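Local coordinates for protein PAN2-PAN3 deadenylation complex catalytic subunit pan2 (PDB 4CZW) that shortens the poly(A) tails of mRNA as the catalytic subunit of the PAN2-PAN3 complex, through an exonuclease domain joined to a ubiquitin-protease-like domain thought to be inactive, at residues K135-T138 and M139-D143; L173-V176 and K177-E181. All coordinates share one frame; numbering follows the deposited sequence.

Contact 1: K135-T138 and M139-D143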
loop_
_atom_site.group_PDB
_atom_site.type_symbol
_atom_site.label_atom_id
_atom_site.label_comp_id
_atom_site.label_asym_id
_atom_site.label_seq_id
_atom_site.Cartn_x
_atom_site.Cartn_y
_atom_site.Cartn_z
ATOM N N LYS A 135 3.074 12.837 -8.981
ATOM C CA LYS A 135 3.751 12.576 -10.247
ATOM C C LYS A 135 5.138 12.017 -9.985
ATOM O O LYS A 135 5.528 10.995 -10.550
ATOM C CB LYS A 135 3.854 13.847 -11.089
ATOM C CG LYS A 135 2.597 14.195 -11.855
ATOM C CD LYS A 135 2.743 15.528 -12.564
ATOM C CE LYS A 135 1.463 15.913 -13.279
ATOM N NZ LYS A 135 1.569 17.264 -13.889
ATOM N N ASN A 136 5.876 12.705 -9.122
ATOM C CA ASN A 136 7.216 12.288 -8.744
ATOM C C ASN A 136 7.205 10.938 -8.042
ATOM O O ASN A 136 8.062 10.093 -8.296
ATOM C CB ASN A 136 7.868 13.342 -7.847
ATOM C CG ASN A 136 8.095 14.658 -8.563
ATOM O OD1 ASN A 136 8.277 14.691 -9.780
ATOM N ND2 ASN A 136 8.086 15.753 -7.811
ATOM N N LEU A 137 6.224 10.738 -7.167
ATOM C CA LEU A 137 6.111 9.493 -6.417
ATOM C C LEU A 137 5.829 8.310 -7.334
ATOM O O LEU A 137 6.369 7.222 -7.136
ATOM C CB LEU A 137 5.013 9.601 -5.359
ATOM C CG LEU A 137 4.820 8.354 -4.495
ATOM C CD1 LEU A 137 6.060 8.082 -3.655
ATOM C CD2 LEU A 137 3.593 8.504 -3.620
ATOM N N THR A 138 4.981 8.530 -8.334
ATOM C CA THR A 138 4.650 7.494 -9.305
ATOM C C THR A 138 5.907 7.025 -10.030
ATOM O O THR A 138 6.108 5.829 -10.240
ATOM C CB THR A 138 3.619 7.993 -10.336
ATOM O OG1 THR A 138 2.467 8.503 -9.655
ATOM C CG2 THR A 138 3.198 6.862 -11.264
HETATM N N MSE A 139 6.755 7.978 -10.400
HETATM C CA MSE A 139 8.025 7.667 -11.042
HETATM C C MSE A 139 9.010 7.076 -10.038
HETATM O O MSE A 139 9.753 6.146 -10.355
HETATM C CB MSE A 139 8.615 8.918 -11.697
HETATM C CG MSE A 139 7.776 9.469 -12.841
HETATM SE SE MSE A 139 8.559 11.042 -13.689
HETATM C CE MSE A 139 8.352 12.327 -12.237
ATOM N N PHE A 140 9.006 7.620 -8.823
ATOM C CA PHE A 140 9.905 7.165 -7.768
ATOM C C PHE A 140 9.591 5.734 -7.340
ATOM O O PHE A 140 10.496 4.917 -7.173
ATOM C CB PHE A 140 9.825 8.102 -6.559
ATOM C CG PHE A 140 10.830 7.797 -5.484
ATOM C CD1 PHE A 140 12.141 8.226 -5.601
ATOM C CD2 PHE A 140 10.460 7.093 -4.349
ATOM C CE1 PHE A 140 13.067 7.952 -4.612
ATOM C CE2 PHE A 140 11.382 6.816 -3.356
ATOM C CZ PHE A 140 12.687 7.247 -3.488
ATOM N N LEU A 141 8.306 5.436 -7.167
ATOM C CA LEU A 141 7.881 4.108 -6.736
ATOM C C LEU A 141 8.164 3.045 -7.790
ATOM O O LEU A 141 8.742 2.004 -7.483
ATOM C CB LEU A 141 6.391 4.106 -6.387
ATOM C CG LEU A 141 6.034 4.547 -4.967
ATOM C CD1 LEU A 141 4.537 4.441 -4.734
ATOM C CD2 LEU A 141 6.797 3.714 -3.950
ATOM N N PHE A 142 7.755 3.310 -9.028
ATOM C CA PHE A 142 7.956 2.367 -10.124
ATOM C C PHE A 142 9.429 2.022 -10.316
ATOM O O PHE A 142 9.767 0.900 -10.694
ATOM C CB PHE A 142 7.378 2.928 -11.426
ATOM C CG PHE A 142 5.939 2.565 -11.656
ATOM C CD1 PHE A 142 4.953 2.998 -10.785
ATOM C CD2 PHE A 142 5.571 1.794 -12.747
ATOM C CE1 PHE A 142 3.628 2.665 -10.994
ATOM C CE2 PHE A 142 4.249 1.459 -12.961
ATOM C CZ PHE A 142 3.276 1.895 -12.084
ATOM N N ASP A 143 10.301 2.988 -10.047
ATOM C CA ASP A 143 11.739 2.770 -10.152
ATOM C C ASP A 143 12.253 1.940 -8.982
ATOM O O ASP A 143 13.031 1.005 -9.167
ATOM C CB ASP A 143 12.480 4.107 -10.216
ATOM C CG ASP A 143 13.984 3.934 -10.319
ATOM O OD1 ASP A 143 14.430 2.929 -10.911
ATOM O OD2 ASP A 143 14.720 4.804 -9.807
#

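Contact 2: L173-V176 and K177-E181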
loop_
_atom_site.group_PDB
_atom_site.type_symbol
_atom_site.label_atom_id
_atom_site.label_comp_id
_atom_site.label_asym_id
_atom_site.label_seq_id
_atom_site.Cartn_x
_atom_site.Cartn_y
_atom_site.Cartn_z
ATOM N N LEU A 173 14.448 -10.266 -13.648
ATOM C CA LEU A 173 14.977 -9.112 -14.372
ATOM C C LEU A 173 14.200 -8.852 -15.659
ATOM O O LEU A 173 13.800 -7.721 -15.935
ATOM C CB LEU A 173 16.466 -9.311 -14.682
ATOM C CG LEU A 173 17.267 -8.086 -15.139
ATOM C CD1 LEU A 173 18.699 -8.179 -14.638
ATOM C CD2 LEU A 173 17.250 -7.935 -16.655
ATOM N N ASP A 174 13.991 -9.904 -16.445
ATOM C CA ASP A 174 13.255 -9.784 -17.698
ATOM C C ASP A 174 11.777 -9.524 -17.441
ATOM O O ASP A 174 11.114 -8.824 -18.209
ATOM C CB ASP A 174 13.421 -11.049 -18.543
ATOM C CG ASP A 174 14.872 -11.395 -18.798
ATOM O OD1 ASP A 174 15.721 -10.479 -18.757
ATOM O OD2 ASP A 174 15.166 -12.584 -19.042
ATOM N N LEU A 175 11.267 -10.090 -16.352
ATOM C CA LEU A 175 9.846 -10.011 -16.045
ATOM C C LEU A 175 9.425 -8.612 -15.607
ATOM O O LEU A 175 8.469 -8.051 -16.140
ATOM C CB LEU A 175 9.479 -11.024 -14.961
ATOM C CG LEU A 175 7.975 -11.197 -14.766
ATOM C CD1 LEU A 175 7.336 -11.571 -16.091
ATOM C CD2 LEU A 175 7.680 -12.242 -13.704
ATOM N N VAL A 176 10.145 -8.052 -14.637
ATOM C CA VAL A 176 9.817 -6.733 -14.107
ATOM C C VAL A 176 10.004 -5.658 -15.179
ATOM O O VAL A 176 9.390 -4.592 -15.121
ATOM C CB VAL A 176 10.674 -6.394 -12.862
ATOM C CG1 VAL A 176 12.129 -6.159 -13.249
ATOM C CG2 VAL A 176 10.109 -5.186 -12.128
ATOM N N LYS A 177 10.839 -5.956 -16.168
ATOM C CA LYS A 177 11.081 -5.037 -17.271
ATOM C C LYS A 177 9.893 -5.026 -18.227
ATOM O O LYS A 177 9.480 -3.972 -18.710
ATOM C CB LYS A 177 12.363 -5.421 -18.012
ATOM C CG LYS A 177 12.800 -4.426 -19.070
ATOM C CD LYS A 177 14.154 -4.808 -19.649
ATOM C CE LYS A 177 14.615 -3.801 -20.688
ATOM N NZ LYS A 177 13.669 -3.719 -21.834
ATOM N N ARG A 178 9.341 -6.205 -18.486
ATOM C CA ARG A 178 8.189 -6.339 -19.371
ATOM C C ARG A 178 6.924 -5.795 -18.706
ATOM O O ARG A 178 5.959 -5.434 -19.381
ATOM C CB ARG A 178 7.998 -7.805 -19.771
ATOM C CG ARG A 178 6.917 -8.044 -20.816
ATOM C CD ARG A 178 6.911 -9.491 -21.285
ATOM N NE ARG A 178 5.866 -9.741 -22.273
ATOM C CZ ARG A 178 5.721 -10.886 -22.933
ATOM N NH1 ARG A 178 6.559 -11.891 -22.715
ATOM N NH2 ARG A 178 4.740 -11.026 -23.813
ATOM N N LEU A 179 6.945 -5.725 -17.379
ATOM C CA LEU A 179 5.781 -5.296 -16.611
ATOM C C LEU A 179 5.687 -3.779 -16.458
ATOM O O LEU A 179 4.595 -3.214 -16.514
ATOM C CB LEU A 179 5.797 -5.951 -15.227
ATOM C CG LEU A 179 5.467 -7.444 -15.172
ATOM C CD1 LEU A 179 5.892 -8.040 -13.839
ATOM C CD2 LEU A 179 3.984 -7.672 -15.410
ATOM N N LEU A 180 6.827 -3.121 -16.268
ATOM C CA LEU A 180 6.824 -1.702 -15.923
ATOM C C LEU A 180 7.543 -0.808 -16.934
ATOM O O LEU A 180 7.236 0.379 -17.041
ATOM C CB LEU A 180 7.451 -1.503 -14.541
ATOM C CG LEU A 180 6.850 -2.305 -13.384
ATOM C CD1 LEU A 180 7.542 -1.956 -12.075
ATOM C CD2 LEU A 180 5.348 -2.074 -13.283
ATOM N N GLU A 181 8.496 -1.368 -17.672
ATOM C CA GLU A 181 9.331 -0.556 -18.555
ATOM C C GLU A 181 8.831 -0.477 -19.993
ATOM O O GLU A 181 8.237 -1.420 -20.516
ATOM C CB GLU A 181 10.768 -1.085 -18.567
ATOM C CG GLU A 181 11.529 -0.871 -17.276
ATOM C CD GLU A 181 13.020 -1.079 -17.449
ATOM O OE1 GLU A 181 13.491 -1.063 -18.606
ATOM O OE2 GLU A 181 13.720 -1.260 -16.432
#

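Contact 1: K135-T138 and M139-D143
Leu137 and Leu141, one helical turn apart, form the apolar part of this contact: their side chains lie alongside and point the same way, with Leu137 CD1 3.8 Å from Leu141 CG. With its CG anti to the backbone N (chi1 -179°), Leu137 sends this branch forward along the helix to its partner. Leucines suit both positions, which are buried against helix 51-58. Cutting Leu137 back to an alanine is likely to cost Leu141 this packing partner within the helix and open a gap beside Leu53.

On the partly exposed flank, Met139, modelled as selenomethionine, folds its end back at chi3 (-69°), bringing CE into van der Waals contact with Asn136 OD1. What fixes the Asn136 amide lies outside the two segments: ND2 bonds to Gly119 O.

Four backbone bonds join residues four apart, among them Leu141 N to Leu137 O and Phe142 N to Thr138 O (3.2 Å). Thr138 O also meets the Phe142 ring obliquely, near CD1. Thr138 can sit in a buried helix because OG1 bonds back to Val134 O.

Within helix 130-149 the leucine pair faces helix 51-58, where Leu53 touches both; Phe140 and Leu137 pack on Leu109 of helix 103-109, and Thr138 meets Val389 of strand 385-394.

Contact 2: L173-V176 and K177-E181
Arg178 meets Asp174 through its stem, CB lying 3.6 Å from Asp174 O, while the flat ends of both residues turn to partners beyond the two segments. The guanidinium, carried out on an extended chain, makes a cation-pi contact with Phe164, and the Asp174 carboxylate takes a hydrogen bond through OD2 from Asn171. Neither face of these groups is covered by the opposing segment, which suits charged residues on the exposed side of a helix. On the same charged flank Lys177 rests CB 3.4 Å from Leu173 O and bends at its last torsion (-61°), its NZ forming a salt bridge with Asp183 OD1.

The apolar side carries two pairs. Leu179, its CG beside the backbone N (chi1 -73°), swings back over the preceding turn, setting CG 3.2 Å from Leu175 O and CD1 3.9 Å from Leu175 CG. Val176 and Leu180 touch more lightly, CG2 to CD1 at 4.1 Å. Branched aliphatic chains fit here because this side is buried.

Arg178 N bonds to Asp174 O at 3.2 Å; Leu180 N bonds to Val176 O, and the bonds from Lys177 and Leu179 are weak. Glu181 N still reaches Lys177 O (3.0 Å), although Glu181 itself departs from helical backbone angles. These residues make up almost the whole of a short amphipathic helix, including its C-terminal end, in the ubiquitin-protease-like domain, packed on helices 61-71 and 130-149 and leading into strand 183-190.

How the contacts relate
Both contacts are successive-turn packing within single helices of the ubiquitin-protease-like domain, about 16 Å apart between centres. Contact 1 is the more buried, inside the long helix 130-149 with helices and a strand about it; contact 2 lies farther from the middle of the chain, on the short helix 172-180, and exposes one side. Their chemistry follows: contact 1 combines leucine and phenylalanine side chains with the amide of Asn136 and the hydroxyl of Thr138, both bonded to backbone carbonyls, whereas contact 2 puts charged residues outward and aliphatic ones inward. The helices meet directly where Phe142 CE2 packs 3.7 Å from Leu180 CD2, so Phe142 helps cover the apolar side of contact 2.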